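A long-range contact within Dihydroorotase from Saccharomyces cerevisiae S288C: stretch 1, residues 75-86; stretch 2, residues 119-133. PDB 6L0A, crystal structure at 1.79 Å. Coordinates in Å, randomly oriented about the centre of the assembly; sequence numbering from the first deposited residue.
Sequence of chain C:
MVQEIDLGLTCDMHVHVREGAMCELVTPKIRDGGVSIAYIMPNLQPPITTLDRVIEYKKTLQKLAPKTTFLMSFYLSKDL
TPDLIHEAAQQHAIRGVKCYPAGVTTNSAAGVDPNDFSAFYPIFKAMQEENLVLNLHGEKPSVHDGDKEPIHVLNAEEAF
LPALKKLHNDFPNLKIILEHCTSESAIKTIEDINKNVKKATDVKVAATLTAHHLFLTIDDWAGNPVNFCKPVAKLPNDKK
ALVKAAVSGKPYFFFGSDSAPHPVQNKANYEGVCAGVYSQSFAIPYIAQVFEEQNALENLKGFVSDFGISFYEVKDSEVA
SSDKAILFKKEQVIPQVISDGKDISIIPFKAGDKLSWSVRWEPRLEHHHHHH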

# COMPACT_ATOMS: atom_id res chain seq x y z
N TYR C 75 -25.79 10.69 7.24
CA TYR C 75 -24.41 10.63 7.70
C TYR C 75 -24.38 10.91 9.20
O TYR C 75 -25.00 11.87 9.67
N LEU C 76 -23.68 10.07 9.97
CA LEU C 76 -23.67 10.25 11.43
C LEU C 76 -22.80 11.45 11.77
O LEU C 76 -21.57 11.37 11.75
N SER C 77 -23.42 12.57 12.10
CA SER C 77 -22.66 13.81 12.29
C SER C 77 -23.05 14.49 13.59
O SER C 77 -24.06 14.16 14.22
N LYS C 78 -22.20 15.44 13.99
CA LYS C 78 -22.47 16.25 15.17
C LYS C 78 -23.83 16.92 15.13
O LYS C 78 -24.42 17.16 16.19
N ASP C 79 -24.35 17.19 13.93
CA ASP C 79 -25.56 17.97 13.77
C ASP C 79 -26.83 17.14 13.92
O ASP C 79 -27.91 17.71 14.14
N LEU C 80 -26.73 15.82 13.84
CA LEU C 80 -27.91 14.96 13.93
C LEU C 80 -28.54 15.03 15.32
O LEU C 80 -27.84 15.16 16.34
N THR C 81 -29.87 14.96 15.36
CA THR C 81 -30.60 14.97 16.62
C THR C 81 -31.63 13.85 16.61
O THR C 81 -32.14 13.48 15.55
N PRO C 82 -31.94 13.29 17.79
CA PRO C 82 -32.95 12.21 17.84
C PRO C 82 -34.28 12.58 17.22
O PRO C 82 -34.94 11.73 16.61
N ASP C 83 -34.72 13.83 17.37
CA ASP C 83 -35.99 14.23 16.77
C ASP C 83 -35.92 14.12 15.25
O ASP C 83 -36.88 13.68 14.61
N LEU C 84 -34.77 14.48 14.66
CA LEU C 84 -34.62 14.37 13.21
C LEU C 84 -34.62 12.92 12.76
O LEU C 84 -35.13 12.60 11.68
N ILE C 85 -34.05 12.02 13.57
CA ILE C 85 -34.12 10.59 13.27
C ILE C 85 -35.57 10.12 13.23
O ILE C 85 -36.00 9.45 12.29
N HIS C 86 -36.34 10.47 14.27
CA HIS C 86 -37.76 10.11 14.30
C HIS C 86 -38.51 10.71 13.12
O HIS C 86 -39.31 10.03 12.46
N ALA C 119 -21.52 9.98 22.99
CA ALA C 119 -22.24 11.19 22.64
C ALA C 119 -23.33 10.95 21.61
O ALA C 119 -24.24 11.78 21.47
N PHE C 120 -23.26 9.84 20.87
CA PHE C 120 -24.29 9.51 19.88
C PHE C 120 -25.29 8.50 20.40
O PHE C 120 -26.18 8.09 19.65
N TYR C 121 -25.20 8.08 21.66
CA TYR C 121 -26.15 7.10 22.17
C TYR C 121 -27.60 7.57 22.08
O TYR C 121 -28.47 6.73 21.78
N PRO C 122 -27.94 8.85 22.28
CA PRO C 122 -29.32 9.28 22.00
C PRO C 122 -29.75 9.05 20.55
O PRO C 122 -30.91 8.71 20.30
N ILE C 123 -28.83 9.22 19.59
CA ILE C 123 -29.14 8.90 18.19
C ILE C 123 -29.44 7.42 18.04
O ILE C 123 -30.43 7.02 17.43
N PHE C 124 -28.55 6.57 18.58
CA PHE C 124 -28.74 5.12 18.42
C PHE C 124 -30.02 4.65 19.09
O PHE C 124 -30.68 3.72 18.59
N LYS C 125 -30.40 5.26 20.22
CA LYS C 125 -31.66 4.90 20.84
C LYS C 125 -32.84 5.23 19.93
O LYS C 125 -33.76 4.43 19.78
N ALA C 126 -32.80 6.40 19.29
CA ALA C 126 -33.86 6.77 18.35
C ALA C 126 -33.87 5.83 17.14
O ALA C 126 -34.94 5.36 16.72
N MET C 127 -32.69 5.53 16.59
CA MET C 127 -32.63 4.57 15.49
C MET C 127 -33.22 3.23 15.88
O MET C 127 -33.95 2.60 15.10
N GLN C 128 -32.89 2.74 17.08
CA GLN C 128 -33.38 1.44 17.53
C GLN C 128 -34.91 1.43 17.59
O GLN C 128 -35.56 0.48 17.15
N GLU C 129 -35.49 2.50 18.13
CA GLU C 129 -36.94 2.58 18.21
C GLU C 129 -37.59 2.64 16.83
O GLU C 129 -38.74 2.20 16.67
N GLU C 130 -36.89 3.16 15.83
CA GLU C 130 -37.47 3.31 14.50
C GLU C 130 -37.10 2.18 13.55
O GLU C 130 -37.48 2.22 12.38
N ASN C 131 -36.37 1.17 14.04
CA ASN C 131 -35.95 0.02 13.24
C ASN C 131 -35.11 0.45 12.04
O ASN C 131 -35.24 -0.10 10.94
N LEU C 132 -34.24 1.43 12.26
CA LEU C 132 -33.29 1.87 11.25
C LEU C 132 -31.98 1.11 11.40
O LEU C 132 -31.64 0.63 12.49
N VAL C 133 -31.22 1.01 10.30
CA VAL C 133 -29.97 0.25 10.28
C VAL C 133 -28.82 1.19 10.61
O VAL C 133 -28.77 2.30 10.09

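What fills the centre of the contact? Ile123 and Ile85 do, both with chi1 and chi2 in m. The CA-to-CB bond of Ile85 points toward the second stretch, whereas that of Ile123 points sideways and its end comes nearer. Ile85 CG1 lies 4.0 Å from Ile123 CG2, while Ile85 CG2 reaches Ala126 CB at 3.8 Å and Leu132 CD1 at 3.7 Å. The two helices run nearly parallel, at 19°, and their axes approach to 8.7 Å; the small Ala126, pointing toward the first stretch, suits such close packing.

How does the loop before the first helix join this centre? Leu76, chi1 t and chi2 p, points toward the second stretch and spreads its methyls among three side chains. Its CD1 sits 3.8 Å from Phe120 CD1 and 3.9 Å from Ile123 CG2, and its CD2 meets the edge of the Phe124 ring, 3.8 Å from CE1. The same CD2 lies over one face of Phe120, a chi1 m side chain whose ring edge approaches the backbone, with CE1 3.4 Å from Ser77 O.

Where does the first helix begin to pack? At Pro82, whose CD is 3.7 Å from Ile123 CD1 and whose CG is 3.8 Å from Pro122 CB. Just before it, Thr81 turns its CA-to-CB bond away and caps the helix, its OG1 accepting a weak bond of 3.3 Å from Leu84 N.

What closes the polar edge? His86, chi1 m, leaves its backbone sideways, but its ring end comes nearer and ND1 donates a 2.5 Å hydrogen bond to Glu130 OE2. Glu130 points toward the first stretch with chi1 and chi2 both m, placing OE2 near the imidazole plane. Glu129 OE1 also lies at the ring edge, 3.1 Å from His86 CE1, without a hydrogen bond to the ring.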

# COMPACT_ATOMS: atom_id res chain seq x y z
CB TYR C 75 -23.63 11.69 6.92
CG TYR C 75 -22.15 11.87 7.10
CD1 TYR C 75 -21.63 12.50 8.23
CD2 TYR C 75 -21.27 11.50 6.09
CE1 TYR C 75 -20.26 12.72 8.35
CE2 TYR C 75 -19.91 11.72 6.19
CZ TYR C 75 -19.41 12.32 7.32
OH TYR C 75 -18.06 12.54 7.42
CB LEU C 76 -23.19 8.98 12.13
CG LEU C 76 -23.34 8.98 13.67
CD1 LEU C 76 -24.80 9.05 14.05
CD2 LEU C 76 -22.71 7.75 14.31
CB SER C 77 -22.84 14.78 11.12
OG SER C 77 -23.92 15.67 11.33
CB LYS C 78 -21.39 17.35 15.28
CG LYS C 78 -20.01 16.89 15.66
CD LYS C 78 -19.08 18.09 15.65
CE LYS C 78 -18.13 18.00 14.49
NZ LYS C 78 -17.39 16.72 14.57
CB ASP C 79 -25.55 18.65 12.39
CG ASP C 79 -24.33 19.54 12.20
OD1 ASP C 79 -23.83 20.10 13.21
OD2 ASP C 79 -23.85 19.67 11.06
CB LEU C 80 -27.51 13.52 13.60
CG LEU C 80 -27.93 12.92 12.27
CD1 LEU C 80 -27.60 13.86 11.12
CD2 LEU C 80 -27.23 11.58 12.08
CB THR C 81 -31.31 16.31 16.87
OG1 THR C 81 -32.43 16.44 15.98
CG2 THR C 81 -30.34 17.48 16.69
CB PRO C 82 -33.08 11.94 19.35
CG PRO C 82 -31.77 12.36 19.93
CD PRO C 82 -31.31 13.53 19.09
CB ASP C 83 -36.35 15.65 17.21
CG ASP C 83 -36.65 15.73 18.71
OD1 ASP C 83 -37.85 15.79 19.07
OD2 ASP C 83 -35.70 15.72 19.53
CB LEU C 84 -33.33 15.07 12.77
CG LEU C 84 -32.95 14.86 11.31
CD1 LEU C 84 -34.10 15.27 10.38
CD2 LEU C 84 -31.68 15.61 10.96
CB ILE C 85 -33.30 9.80 14.31
CG1 ILE C 85 -31.82 10.18 14.25
CG2 ILE C 85 -33.52 8.29 14.13
CD1 ILE C 85 -31.11 9.76 12.95
CB HIS C 86 -38.38 10.57 15.62
CG HIS C 86 -37.95 9.76 16.81
ND1 HIS C 86 -38.31 8.45 16.99
CD2 HIS C 86 -37.19 10.09 17.88
CE1 HIS C 86 -37.79 8.00 18.12
NE2 HIS C 86 -37.10 8.98 18.68
CB ALA C 119 -21.28 12.25 22.10
CB PHE C 120 -23.62 9.02 18.58
CG PHE C 120 -22.80 10.08 17.92
CD1 PHE C 120 -23.38 10.99 17.04
CD2 PHE C 120 -21.45 10.22 18.22
CE1 PHE C 120 -22.63 11.99 16.46
CE2 PHE C 120 -20.70 11.23 17.65
CZ PHE C 120 -21.29 12.11 16.76
CB TYR C 121 -25.77 6.71 23.61
CG TYR C 121 -24.89 5.48 23.65
CD1 TYR C 121 -23.86 5.30 22.73
CD2 TYR C 121 -25.09 4.48 24.60
CE1 TYR C 121 -23.05 4.17 22.75
CE2 TYR C 121 -24.29 3.34 24.63
CZ TYR C 121 -23.27 3.19 23.69
OH TYR C 121 -22.47 2.07 23.72
CB PRO C 122 -29.30 10.76 22.36
CG PRO C 122 -28.27 10.86 23.43
CD PRO C 122 -27.18 9.91 22.98
CB ILE C 123 -27.99 9.34 17.27
CG1 ILE C 123 -27.68 10.84 17.42
CG2 ILE C 123 -28.32 8.97 15.80
CD1 ILE C 123 -28.81 11.75 16.97
CB PHE C 124 -27.53 4.37 19.00
CG PHE C 124 -26.22 4.74 18.37
CD1 PHE C 124 -26.16 5.20 17.07
CD2 PHE C 124 -25.04 4.63 19.09
CE1 PHE C 124 -24.94 5.54 16.48
CE2 PHE C 124 -23.81 4.98 18.51
CZ PHE C 124 -23.77 5.43 17.21
CB LYS C 125 -31.80 5.62 22.19
CG LYS C 125 -32.89 5.07 23.14
CD LYS C 125 -32.99 3.52 23.15
CE LYS C 125 -31.70 2.81 23.61
NZ LYS C 125 -31.29 3.03 25.03
CB ALA C 126 -33.70 8.22 17.91
CB MET C 127 -31.18 4.39 15.03
CG MET C 127 -30.60 5.61 14.37
SD MET C 127 -28.86 5.37 13.98
CE MET C 127 -29.04 4.09 12.73
CB GLN C 128 -32.77 1.10 18.89
CG GLN C 128 -33.08 -0.32 19.39
CD GLN C 128 -32.29 -0.68 20.65
OE1 GLN C 128 -31.60 -1.71 20.69
NE2 GLN C 128 -32.39 0.17 21.68
CB GLU C 129 -37.35 3.81 19.03
CG GLU C 129 -37.00 3.71 20.50
CD GLU C 129 -37.12 5.05 21.20
OE1 GLU C 129 -37.46 6.05 20.53
OE2 GLU C 129 -36.87 5.10 22.42
CB GLU C 130 -37.05 4.66 13.88
CG GLU C 130 -37.51 5.90 14.65
CD GLU C 130 -39.00 6.20 14.49
OE1 GLU C 130 -39.70 5.45 13.77
OE2 GLU C 130 -39.47 7.18 15.11
CB ASN C 131 -37.15 -0.82 12.79
CG ASN C 131 -36.75 -2.25 12.41
OD1 ASN C 131 -35.68 -2.73 12.79
ND2 ASN C 131 -37.61 -2.93 11.65
CB LEU C 132 -33.03 3.38 11.37
CG LEU C 132 -34.18 4.37 11.11
CD1 LEU C 132 -33.76 5.78 11.47
CD2 LEU C 132 -34.63 4.31 9.64
CB VAL C 133 -29.77 -0.42 8.91
CG1 VAL C 133 -28.38 -1.07 8.83
CG2 VAL C 133 -30.88 -1.44 8.63